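Local coordinates for programmed cell death 6-interacting protein (Homo sapiens, PDB 5WA1), which works in endocytosis, multivesicular body formation, membrane repair and cytokinesis, its Bro1 domain being held here in complex with a peptide of the ESCRT-III subunit CHMP4C, at residues H173-K185 against T357-S369. Residues are numbered along the deposited sequence; the frame is centred on the assembly and turned at random.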
loop_
_atom_site.group_PDB
_atom_site.type_symbol
_atom_site.label_atom_id
_atom_site.label_comp_id
_atom_site.label_asym_id
_atom_site.label_seq_id
_atom_site.Cartn_x
_atom_site.Cartn_y
_atom_site.Cartn_z
ATOM N N HIS A 173 2.557 -5.961 -4.823
ATOM C CA HIS A 173 1.548 -4.925 -5.034
ATOM C C HIS A 173 1.516 -3.893 -3.904
ATOM O O HIS A 173 1.275 -2.703 -4.165
ATOM C CB HIS A 173 0.179 -5.578 -5.225
ATOM C CG HIS A 173 -0.035 -6.125 -6.609
ATOM N ND1 HIS A 173 0.824 -7.033 -7.191
ATOM C CD2 HIS A 173 -1.001 -5.882 -7.525
ATOM C CE1 HIS A 173 0.390 -7.332 -8.402
ATOM N NE2 HIS A 173 -0.714 -6.647 -8.630
ATOM N N TYR A 174 1.762 -4.310 -2.655
ATOM C CA TYR A 174 1.841 -3.347 -1.555
ATOM C C TYR A 174 3.027 -2.412 -1.722
ATOM O O TYR A 174 2.919 -1.212 -1.451
ATOM C CB TYR A 174 1.935 -4.069 -0.207
ATOM C CG TYR A 174 0.630 -4.634 0.290
ATOM C CD1 TYR A 174 -0.541 -3.880 0.256
ATOM C CD2 TYR A 174 0.572 -5.924 0.823
ATOM C CE1 TYR A 174 -1.743 -4.406 0.720
ATOM C CE2 TYR A 174 -0.617 -6.451 1.281
ATOM C CZ TYR A 174 -1.771 -5.687 1.221
ATOM O OH TYR A 174 -2.961 -6.208 1.677
ATOM N N GLN A 175 4.164 -2.931 -2.188
ATOM C CA GLN A 175 5.318 -2.064 -2.404
ATOM C C GLN A 175 5.090 -1.126 -3.584
ATOM O O GLN A 175 5.528 0.031 -3.556
ATOM C CB GLN A 175 6.574 -2.906 -2.606
ATOM C CG GLN A 175 7.041 -3.569 -1.305
ATOM C CD GLN A 175 8.251 -4.443 -1.526
ATOM O OE1 GLN A 175 9.392 -4.009 -1.341
ATOM N NE2 GLN A 175 8.013 -5.675 -1.956
ATOM N N PHE A 176 4.411 -1.604 -4.629
ATOM C CA PHE A 176 4.027 -0.712 -5.716
ATOM C C PHE A 176 3.093 0.385 -5.216
ATOM O O PHE A 176 3.328 1.571 -5.466
ATOM C CB PHE A 176 3.364 -1.494 -6.851
ATOM C CG PHE A 176 2.725 -0.599 -7.872
ATOM C CD1 PHE A 176 3.490 -0.019 -8.864
ATOM C CD2 PHE A 176 1.377 -0.267 -7.783
ATOM C CE1 PHE A 176 2.911 0.853 -9.799
ATOM C CE2 PHE A 176 0.794 0.604 -8.698
ATOM C CZ PHE A 176 1.565 1.158 -9.706
ATOM N N ALA A 177 2.022 0.007 -4.506
ATOM C CA ALA A 177 1.092 1.007 -3.992
ATOM C C ALA A 177 1.808 2.008 -3.096
ATOM O O ALA A 177 1.579 3.220 -3.200
ATOM C CB ALA A 177 -0.056 0.335 -3.237
ATOM N N SER A 178 2.709 1.523 -2.240
ATOM C CA SER A 178 3.471 2.415 -1.371
ATOM C C SER A 178 4.276 3.422 -2.179
ATOM O O SER A 178 4.305 4.613 -1.850
ATOM C CB SER A 178 4.404 1.603 -0.470
ATOM O OG SER A 178 5.170 2.473 0.367
ATOM N N GLY A 179 4.955 2.958 -3.231
ATOM C CA GLY A 179 5.755 3.863 -4.037
ATOM C C GLY A 179 4.916 4.807 -4.871
ATOM O O GLY A 179 5.327 5.943 -5.141
ATOM N N ALA A 180 3.731 4.364 -5.291
ATOM C CA ALA A 180 2.886 5.228 -6.106
ATOM C C ALA A 180 2.222 6.311 -5.264
ATOM O O ALA A 180 2.157 7.467 -5.690
ATOM C CB ALA A 180 1.834 4.400 -6.848
ATOM N N PHE A 181 1.726 5.962 -4.067
ATOM C CA PHE A 181 1.223 6.997 -3.166
ATOM C C PHE A 181 2.327 7.978 -2.810
ATOM O O PHE A 181 2.089 9.186 -2.709
ATOM C CB PHE A 181 0.641 6.381 -1.888
ATOM C CG PHE A 181 -0.678 5.685 -2.087
ATOM C CD1 PHE A 181 -1.724 6.312 -2.745
ATOM C CD2 PHE A 181 -0.871 4.393 -1.595
ATOM C CE1 PHE A 181 -2.947 5.666 -2.922
ATOM C CE2 PHE A 181 -2.083 3.740 -1.772
ATOM C CZ PHE A 181 -3.127 4.376 -2.427
ATOM N N LEU A 182 3.552 7.474 -2.631
ATOM C CA LEU A 182 4.668 8.354 -2.289
ATOM C C LEU A 182 5.036 9.259 -3.456
ATOM O O LEU A 182 5.402 10.426 -3.254
ATOM C CB LEU A 182 5.874 7.528 -1.858
ATOM C CG LEU A 182 7.043 8.363 -1.358
ATOM C CD1 LEU A 182 6.626 9.126 -0.112
ATOM C CD2 LEU A 182 8.236 7.475 -1.082
ATOM N N HIS A 183 4.967 8.741 -4.685
ATOM C CA HIS A 183 5.201 9.595 -5.847
ATOM C C HIS A 183 4.168 10.712 -5.923
ATOM O O HIS A 183 4.502 11.853 -6.258
ATOM C CB HIS A 183 5.190 8.765 -7.131
ATOM C CG HIS A 183 5.699 9.509 -8.327
ATOM N ND1 HIS A 183 4.878 9.918 -9.355
ATOM C CD2 HIS A 183 6.947 9.915 -8.657
ATOM C CE1 HIS A 183 5.597 10.547 -10.266
ATOM N NE2 HIS A 183 6.856 10.560 -9.867
ATOM N N ILE A 184 2.906 10.406 -5.609
ATOM C CA ILE A 184 1.889 11.453 -5.599
ATOM C C ILE A 184 2.215 12.493 -4.536
ATOM O O ILE A 184 2.083 13.701 -4.768
ATOM C CB ILE A 184 0.488 10.856 -5.387
ATOM C CG1 ILE A 184 0.169 9.837 -6.479
ATOM C CG2 ILE A 184 -0.571 11.958 -5.381
ATOM C CD1 ILE A 184 -1.155 9.163 -6.289
ATOM N N LYS A 185 2.647 12.040 -3.357
ATOM C CA LYS A 185 2.993 12.968 -2.282
ATOM C C LYS A 185 4.020 13.996 -2.745
ATOM O O LYS A 185 3.885 15.195 -2.462
ATOM C CB LYS A 185 3.518 12.193 -1.073
ATOM C CG LYS A 185 4.034 13.083 0.051
ATOM C CD LYS A 185 4.525 12.270 1.233
ATOM C CE LYS A 185 5.092 13.179 2.310
ATOM N NZ LYS A 185 5.826 12.419 3.346
ATOM N N THR A 357 14.214 -4.820 7.692
ATOM C CA THR A 357 13.268 -4.316 6.704
ATOM C C THR A 357 13.540 -4.992 5.363
ATOM O O THR A 357 14.660 -4.937 4.848
ATOM C CB THR A 357 13.351 -2.790 6.581
ATOM O OG1 THR A 357 12.670 -2.363 5.390
ATOM C CG2 THR A 357 14.795 -2.315 6.543
ATOM N N LEU A 358 12.519 -5.652 4.822
ATOM C CA LEU A 358 12.587 -6.337 3.539
ATOM C C LEU A 358 11.864 -5.594 2.428
ATOM O O LEU A 358 11.785 -6.106 1.305
ATOM C CB LEU A 358 11.990 -7.745 3.668
ATOM C CG LEU A 358 12.957 -8.879 4.026
ATOM C CD1 LEU A 358 13.797 -9.221 2.816
ATOM C CD2 LEU A 358 13.850 -8.495 5.186
ATOM N N VAL A 359 11.333 -4.406 2.699
ATOM C CA VAL A 359 10.440 -3.740 1.760
ATOM C C VAL A 359 10.958 -2.349 1.437
ATOM O O VAL A 359 11.683 -1.729 2.225
ATOM C CB VAL A 359 9.002 -3.677 2.314
ATOM C CG1 VAL A 359 8.448 -5.084 2.462
ATOM C CG2 VAL A 359 8.985 -2.956 3.656
ATOM N N LYS A 360 10.578 -1.865 0.255
ATOM C CA LYS A 360 10.936 -0.542 -0.228
ATOM C C LYS A 360 9.754 -0.001 -1.019
ATOM O O LYS A 360 9.056 -0.761 -1.695
ATOM C CB LYS A 360 12.199 -0.604 -1.104
ATOM C CG LYS A 360 12.668 0.734 -1.657
ATOM C CD LYS A 360 13.178 1.651 -0.553
ATOM C CE LYS A 360 13.397 3.070 -1.066
ATOM N NZ LYS A 360 13.808 4.002 0.021
ATOM N N SER A 361 9.504 1.305 -0.909
ATOM C CA SER A 361 8.508 1.943 -1.762
ATOM C C SER A 361 9.017 1.933 -3.200
ATOM O O SER A 361 10.072 2.504 -3.488
ATOM C CB SER A 361 8.234 3.374 -1.297
ATOM O OG SER A 361 7.714 3.397 0.028
ATOM N N THR A 362 8.297 1.257 -4.089
ATOM C CA THR A 362 8.760 1.085 -5.470
ATOM C C THR A 362 8.667 2.404 -6.226
ATOM O O THR A 362 7.570 2.969 -6.333
ATOM C CB THR A 362 7.931 0.017 -6.182
ATOM O OG1 THR A 362 7.935 -1.191 -5.403
ATOM C CG2 THR A 362 8.489 -0.272 -7.573
ATOM N N PRO A 363 9.765 2.931 -6.760
ATOM C CA PRO A 363 9.676 4.175 -7.529
ATOM C C PRO A 363 8.881 3.967 -8.807
ATOM O O PRO A 363 8.869 2.882 -9.393
ATOM C CB PRO A 363 11.138 4.526 -7.827
ATOM C CG PRO A 363 11.873 3.234 -7.709
ATOM C CD PRO A 363 11.147 2.424 -6.670
ATOM N N VAL A 364 8.176 5.007 -9.227
ATOM C CA VAL A 364 7.438 4.935 -10.478
ATOM C C VAL A 364 8.360 5.427 -11.593
ATOM O O VAL A 364 8.872 6.550 -11.554
ATOM C CB VAL A 364 6.107 5.707 -10.408
ATOM C CG1 VAL A 364 5.412 5.431 -9.093
ATOM C CG2 VAL A 364 6.263 7.194 -10.625
ATOM N N ASN A 365 8.645 4.540 -12.541
ATOM C CA ASN A 365 9.526 4.836 -13.670
ATOM C C ASN A 365 8.775 4.408 -14.920
ATOM O O ASN A 365 8.733 3.217 -15.246
ATOM C CB ASN A 365 10.868 4.121 -13.553
ATOM C CG ASN A 365 11.679 4.594 -12.363
ATOM O OD1 ASN A 365 11.871 5.795 -12.164
ATOM N ND2 ASN A 365 12.158 3.646 -11.558
ATOM N N VAL A 366 8.157 5.375 -15.584
ATOM C CA VAL A 366 7.477 5.145 -16.847
ATOM C C VAL A 366 8.464 4.554 -17.847
ATOM O O VAL A 366 9.530 5.126 -18.073
ATOM C CB VAL A 366 6.857 6.448 -17.365
ATOM C CG1 VAL A 366 6.195 6.230 -18.719
ATOM C CG2 VAL A 366 5.862 6.989 -16.348
ATOM N N PRO A 367 8.113 3.408 -18.455
ATOM C CA PRO A 367 6.817 2.723 -18.343
ATOM C C PRO A 367 6.649 1.823 -17.114
ATOM O O PRO A 367 7.521 0.997 -16.818
ATOM C CB PRO A 367 6.771 1.884 -19.621
ATOM C CG PRO A 367 8.202 1.533 -19.864
ATOM C CD PRO A 367 9.003 2.733 -19.420
ATOM N N ILE A 368 5.526 1.983 -16.403
ATOM C CA ILE A 368 5.199 1.061 -15.316
ATOM C C ILE A 368 4.296 -0.076 -15.776
ATOM O O ILE A 368 4.112 -1.048 -15.028
ATOM C CB ILE A 368 4.551 1.777 -14.108
ATOM C CG1 ILE A 368 3.221 2.450 -14.472
ATOM C CG2 ILE A 368 5.511 2.792 -13.503
ATOM C CD1 ILE A 368 2.585 3.199 -13.281
ATOM N N SER A 369 3.739 -0.001 -16.982
ATOM C CA SER A 369 2.950 -1.094 -17.535
ATOM C C SER A 369 3.825 -2.005 -18.393
ATOM O O SER A 369 4.877 -1.604 -18.898
ATOM C CB SER A 369 1.787 -0.559 -18.375
ATOM O OG SER A 369 2.234 -0.142 -19.653
HETATM O O HOH W 1 5.118 2.339 -7.632
#
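With CG anti to its own carbonyl carbon (chi1 -72°) and the chain extended beyond, Gln175 carries its amide to the backbone of Val359 and Lys360; at Ser178, OG stands anti to N (chi1 179°) and meets Ser361. Glutamine suits its place because Gln175 OE1 accepts from Lys360 N at 2.9 Å while NE2 donates back to Ala171 O, which fixes the amide's rotation. The main-chain O of Gln175 takes two donors from opposite faces of its plane: Gly179 N, within the helix, and Thr362 N at 3.1 Å, nearly straight at 171°. Ser361 OG donates to Ser178 OG over 2.7 Å; serine suits both places, its short side chain letting the loop stay close while its hydroxyl bonds. In this Bro1 domain, an extended segment following helix 319-340 lies across helix 164-191, and its Leu358 end packs on the bound peptide. Gly179, with no side chain, lets the segment come close: Thr362 O lies 3.1 Å from Gly179 CA in a CA-H...O contact. A water donates to both Thr362 O and Phe176 O. Farther along, branched Val364 sets CG1 against Ala180, while Ile368 CD1 meets the Phe176 ring edge at CE1, 4.2 Å away, both Ile368 and Phe176 also touching Leu90.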